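Local coordinates for protein beta-galactosidase/beta-glucuronidase (Faecalibacterium prausnitzii L2-6, PDB 6MVF) that binds flavin mononucleotide and acts as a beta-glucuronidase of glycoside hydrolase family 2, possibly with beta-galactosidase activity, at residues D628-A640 with V645-E657. Residues are numbered along the deposited sequence; the frame is centred on the assembly and turned at random.
Sequences DVALDEGFNVLMA and VKDSITLEKVETE
The last beta hairpin of the modelled chain pairs strand 635-640 with strand 646-654, antiparallel, from Gly634 against Lys653 to Ala640 against Asp647. Seven backbone hydrogen bonds join them; Asn636 N to Leu651 O is 2.7 Å and Leu651 N returns to Asn636 O. On one face Leu638, Ile649 and Leu651 are buried: Leu638 CD2 lies 4.0 Å from Leu651 CG, the two side chains crossing at about a right angle, and Ile649 also packs on Ile583. On the other face Glu652 lays its CG over the Phe635 ring in a CH-pi contact, 4.1 Å from the centroid, with its carboxylate stacked 23° from the ring plane. With chi1 at -168°, Glu652 turns CG away from its backbone N, and the extended chain carries the carboxylate across the ring, where OE1 meets Gln590 of the same chain and Arg229 of the second subunit. At the turn before the hairpin, Asn636 ties down the backbone of Asp632: Asp632 N donates to Asn636 OD1 at 2.7 Å, and Asn636 ND2 gives a fairly straight bond (160°) to Asp632 O, which lies close to the amide plane. An alanine here removes both amide bonds, which would probably leave Asp632 N and O without these mates and the 631-634 turn freer to shift. Lys653 runs alongside this turn, its CB 3.3 Å from Asp632 O and its NZ in a long salt bridge, 3.5 Å, to Glu633 OE1. The leucines and Ile649 thus pack beside the Asn636 clamp, while the mixed face of Phe635 and Glu652 meets the second subunit: Ser648 and Thr650 hydroxyls bond its backbone carbonyls, and its strand pairs parallel with Ile649 and Thr650, continuing the sheet across the interface.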
loop_
_atom_site.group_PDB
_atom_site.type_symbol
_atom_site.label_atom_id
_atom_site.label_comp_id
_atom_site.label_asym_id
_atom_site.label_seq_id
_atom_site.Cartn_x
_atom_site.Cartn_y
_atom_site.Cartn_z
ATOM N N ASP A 628 -21.481 10.919 44.619
ATOM C CA ASP A 628 -22.919 10.794 44.812
ATOM C C ASP A 628 -23.578 11.958 44.100
ATOM O O ASP A 628 -23.342 13.118 44.457
ATOM C CB ASP A 628 -23.297 10.785 46.291
ATOM C CG ASP A 628 -23.368 9.383 46.859
ATOM O OD1 ASP A 628 -24.222 8.597 46.367
ATOM O OD2 ASP A 628 -22.556 9.067 47.772
ATOM N N VAL A 629 -24.389 11.658 43.095
ATOM C CA VAL A 629 -24.903 12.685 42.196
ATOM C C VAL A 629 -26.419 12.713 42.279
ATOM O O VAL A 629 -27.074 11.678 42.115
ATOM C CB VAL A 629 -24.435 12.451 40.749
ATOM C CG1 VAL A 629 -24.951 13.587 39.846
ATOM C CG2 VAL A 629 -22.882 12.290 40.686
ATOM N N ALA A 630 -26.969 13.898 42.539
ATOM C CA ALA A 630 -28.410 14.143 42.417
ATOM C C ALA A 630 -28.683 14.544 40.978
ATOM O O ALA A 630 -28.560 15.711 40.602
ATOM C CB ALA A 630 -28.874 15.225 43.382
ATOM N N LEU A 631 -29.048 13.558 40.164
ATOM C CA LEU A 631 -29.387 13.824 38.779
ATOM C C LEU A 631 -30.563 14.788 38.703
ATOM O O LEU A 631 -31.483 14.738 39.525
ATOM C CB LEU A 631 -29.724 12.517 38.064
ATOM C CG LEU A 631 -28.610 11.476 37.978
ATOM C CD1 LEU A 631 -29.166 10.217 37.381
ATOM C CD2 LEU A 631 -27.417 11.972 37.147
ATOM N N ASP A 632 -30.502 15.698 37.731
ATOM C CA ASP A 632 -31.655 16.498 37.343
ATOM C C ASP A 632 -32.709 15.618 36.681
ATOM O O ASP A 632 -32.420 14.542 36.148
ATOM C CB ASP A 632 -31.256 17.595 36.368
ATOM C CG ASP A 632 -30.350 18.612 36.986
ATOM O OD1 ASP A 632 -30.301 18.671 38.239
ATOM O OD2 ASP A 632 -29.696 19.358 36.216
ATOM N N GLU A 633 -33.952 16.086 36.723
ATOM C CA GLU A 633 -35.015 15.392 36.018
ATOM C C GLU A 633 -34.705 15.414 34.531
ATOM O O GLU A 633 -34.231 16.419 33.999
ATOM C CB GLU A 633 -36.366 16.050 36.310
ATOM C CG GLU A 633 -37.448 15.073 36.774
ATOM C CD GLU A 633 -37.133 14.406 38.119
ATOM O OE1 GLU A 633 -36.394 15.011 38.929
ATOM O OE2 GLU A 633 -37.621 13.274 38.368
ATOM N N GLY A 634 -34.924 14.285 33.869
ATOM C CA GLY A 634 -34.610 14.189 32.458
ATOM C C GLY A 634 -33.206 13.683 32.205
ATOM O O GLY A 634 -32.699 12.833 32.948
ATOM N N PHE A 635 -32.562 14.211 31.164
ATOM C CA PHE A 635 -31.242 13.760 30.747
ATOM C C PHE A 635 -30.154 14.587 31.414
ATOM O O PHE A 635 -30.338 15.770 31.705
ATOM C CB PHE A 635 -31.108 13.823 29.224
ATOM C CG PHE A 635 -31.881 12.758 28.525
ATOM C CD1 PHE A 635 -31.444 11.443 28.555
ATOM C CD2 PHE A 635 -33.063 13.061 27.860
ATOM C CE1 PHE A 635 -32.163 10.442 27.926
ATOM C CE2 PHE A 635 -33.796 12.075 27.234
ATOM C CZ PHE A 635 -33.344 10.759 27.266
ATOM N N ASN A 636 -29.014 13.940 31.671
ATOM C CA ASN A 636 -27.916 14.540 32.421
ATOM C C ASN A 636 -26.619 14.304 31.680
ATOM O O ASN A 636 -26.291 13.161 31.357
ATOM C CB ASN A 636 -27.797 13.952 33.829
ATOM C CG ASN A 636 -29.018 14.236 34.692
ATOM O OD1 ASN A 636 -29.029 15.177 35.488
ATOM N ND2 ASN A 636 -30.046 13.423 34.538
ATOM N N VAL A 637 -25.875 15.371 31.436
ATOM C CA VAL A 637 -24.519 15.262 30.921
ATOM C C VAL A 637 -23.577 15.089 32.108
ATOM O O VAL A 637 -23.486 15.970 32.967
ATOM C CB VAL A 637 -24.140 16.498 30.091
ATOM C CG1 VAL A 637 -22.637 16.499 29.784
ATOM C CG2 VAL A 637 -24.952 16.538 28.821
ATOM N N LEU A 638 -22.877 13.957 32.167
ATOM C CA LEU A 638 -21.849 13.734 33.175
ATOM C C LEU A 638 -20.491 13.919 32.512
ATOM O O LEU A 638 -20.163 13.227 31.539
ATOM C CB LEU A 638 -21.968 12.351 33.817
ATOM C CG LEU A 638 -23.051 12.097 34.888
ATOM C CD1 LEU A 638 -22.856 12.993 36.080
ATOM C CD2 LEU A 638 -24.432 12.296 34.320
ATOM N N MET A 639 -19.725 14.883 33.011
ATOM C CA MET A 639 -18.396 15.156 32.493
ATOM C C MET A 639 -17.381 15.055 33.620
ATOM O O MET A 639 -17.497 15.758 34.630
ATOM C CB MET A 639 -18.325 16.537 31.835
ATOM C CG MET A 639 -16.944 16.794 31.256
ATOM S SD MET A 639 -16.837 18.331 30.366
ATOM C CE MET A 639 -17.047 19.539 31.669
ATOM N N ALA A 640 -16.392 14.184 33.445
ATOM C CA ALA A 640 -15.303 14.030 34.400
ATOM C C ALA A 640 -14.047 14.652 33.804
ATOM O O ALA A 640 -13.655 14.317 32.681
ATOM C CB ALA A 640 -15.079 12.565 34.767
ATOM N N VAL A 645 -7.204 15.197 30.345
ATOM C CA VAL A 645 -8.162 14.337 29.669
ATOM C C VAL A 645 -9.529 14.576 30.281
ATOM O O VAL A 645 -9.649 14.983 31.440
ATOM C CB VAL A 645 -7.770 12.848 29.762
ATOM C CG1 VAL A 645 -6.606 12.584 28.859
ATOM C CG2 VAL A 645 -7.416 12.480 31.198
ATOM N N LYS A 646 -10.565 14.341 29.486
ATOM C CA LYS A 646 -11.936 14.510 29.927
ATOM C C LYS A 646 -12.756 13.331 29.435
ATOM O O LYS A 646 -12.389 12.646 28.476
ATOM C CB LYS A 646 -12.539 15.828 29.427
ATOM C CG LYS A 646 -11.843 17.039 29.987
ATOM C CD LYS A 646 -12.375 18.333 29.401
ATOM C CE LYS A 646 -11.608 19.498 29.999
ATOM N NZ LYS A 646 -11.750 20.747 29.240
ATOM N N ASP A 647 -13.865 13.077 30.129
ATOM C CA ASP A 647 -14.824 12.087 29.676
ATOM C C ASP A 647 -16.230 12.642 29.848
ATOM O O ASP A 647 -16.465 13.508 30.690
ATOM C CB ASP A 647 -14.678 10.755 30.424
ATOM C CG ASP A 647 -15.427 9.611 29.726
ATOM O OD1 ASP A 647 -15.763 9.742 28.506
ATOM O OD2 ASP A 647 -15.685 8.593 30.406
ATOM N N SER A 648 -17.159 12.138 29.036
ATOM C CA SER A 648 -18.524 12.643 29.023
ATOM C C SER A 648 -19.486 11.531 28.627
ATOM O O SER A 648 -19.276 10.842 27.623
ATOM C CB SER A 648 -18.672 13.833 28.061
ATOM O OG SER A 648 -20.038 14.057 27.724
ATOM N N ILE A 649 -20.530 11.343 29.431
ATOM C CA ILE A 649 -21.609 10.430 29.098
ATOM C C ILE A 649 -22.936 11.110 29.429
ATOM O O ILE A 649 -22.989 12.153 30.082
ATOM C CB ILE A 649 -21.482 9.081 29.828
ATOM C CG1 ILE A 649 -22.003 9.189 31.258
ATOM C CG2 ILE A 649 -20.027 8.596 29.823
ATOM C CD1 ILE A 649 -21.827 7.913 32.035
ATOM N N THR A 650 -24.018 10.511 28.957
ATOM C CA THR A 650 -25.356 11.009 29.226
ATOM C C THR A 650 -26.138 9.946 29.979
ATOM O O THR A 650 -26.152 8.774 29.578
ATOM C CB THR A 650 -26.080 11.393 27.936
ATOM O OG1 THR A 650 -25.323 12.398 27.250
ATOM C CG2 THR A 650 -27.464 11.924 28.264
ATOM N N LEU A 651 -26.753 10.353 31.078
ATOM C CA LEU A 651 -27.600 9.495 31.885
ATOM C C LEU A 651 -28.995 10.096 31.926
ATOM O O LEU A 651 -29.184 11.292 31.668
ATOM C CB LEU A 651 -27.039 9.327 33.304
ATOM C CG LEU A 651 -25.699 8.563 33.395
ATOM C CD1 LEU A 651 -25.306 8.314 34.835
ATOM C CD2 LEU A 651 -25.712 7.235 32.614
ATOM N N GLU A 652 -29.980 9.242 32.206
ATOM C CA GLU A 652 -31.371 9.652 32.346
ATOM C C GLU A 652 -31.846 9.320 33.752
ATOM O O GLU A 652 -31.760 8.164 34.183
ATOM C CB GLU A 652 -32.263 8.969 31.307
ATOM C CG GLU A 652 -33.677 9.575 31.211
ATOM C CD GLU A 652 -34.648 8.771 30.323
ATOM O OE1 GLU A 652 -34.252 7.694 29.819
ATOM O OE2 GLU A 652 -35.818 9.216 30.147
ATOM N N LYS A 653 -32.346 10.329 34.465
ATOM C CA LYS A 653 -33.094 10.066 35.686
ATOM C C LYS A 653 -34.452 9.457 35.354
ATOM O O LYS A 653 -35.170 9.936 34.471
ATOM C CB LYS A 653 -33.275 11.345 36.503
ATOM C CG LYS A 653 -33.856 11.056 37.896
ATOM C CD LYS A 653 -33.990 12.289 38.772
ATOM C CE LYS A 653 -34.717 11.918 40.057
ATOM N NZ LYS A 653 -34.548 12.933 41.113
ATOM N N VAL A 654 -34.801 8.383 36.053
ATOM C CA VAL A 654 -36.072 7.697 35.854
ATOM C C VAL A 654 -36.654 7.345 37.218
ATOM O O VAL A 654 -35.962 7.346 38.239
ATOM C CB VAL A 654 -35.939 6.424 34.983
ATOM C CG1 VAL A 654 -35.610 6.792 33.562
ATOM C CG2 VAL A 654 -34.877 5.495 35.541
ATOM N N GLU A 655 -37.954 7.060 37.222
ATOM C CA GLU A 655 -38.632 6.724 38.466
ATOM C C GLU A 655 -38.351 5.284 38.867
ATOM O O GLU A 655 -38.048 5.005 40.030
ATOM C CB GLU A 655 -40.137 6.973 38.325
ATOM C CG GLU A 655 -40.935 6.796 39.604
ATOM C CD GLU A 655 -40.560 7.807 40.688
ATOM O OE1 GLU A 655 -39.811 8.775 40.405
ATOM O OE2 GLU A 655 -41.027 7.633 41.836
ATOM N N THR A 656 -38.457 4.353 37.921
ATOM C CA THR A 656 -38.128 2.958 38.162
ATOM C C THR A 656 -37.298 2.449 36.994
ATOM O O THR A 656 -37.646 2.680 35.830
ATOM C CB THR A 656 -39.387 2.097 38.338
ATOM O OG1 THR A 656 -39.880 1.693 37.056
ATOM C CG2 THR A 656 -40.465 2.866 39.052
ATOM N N GLU A 657 -36.212 1.749 37.309
ATOM C CA GLU A 657 -35.299 1.315 36.272
ATOM C C GLU A 657 -35.922 0.165 35.494
ATOM O O GLU A 657 -36.761 -0.566 36.028
ATOM C CB GLU A 657 -33.966 0.903 36.880
ATOM C CG GLU A 657 -33.239 2.093 37.519
ATOM C CD GLU A 657 -31.845 1.761 37.999
ATOM O OE1 GLU A 657 -31.370 0.634 37.689
ATOM O OE2 GLU A 657 -31.231 2.628 38.686
#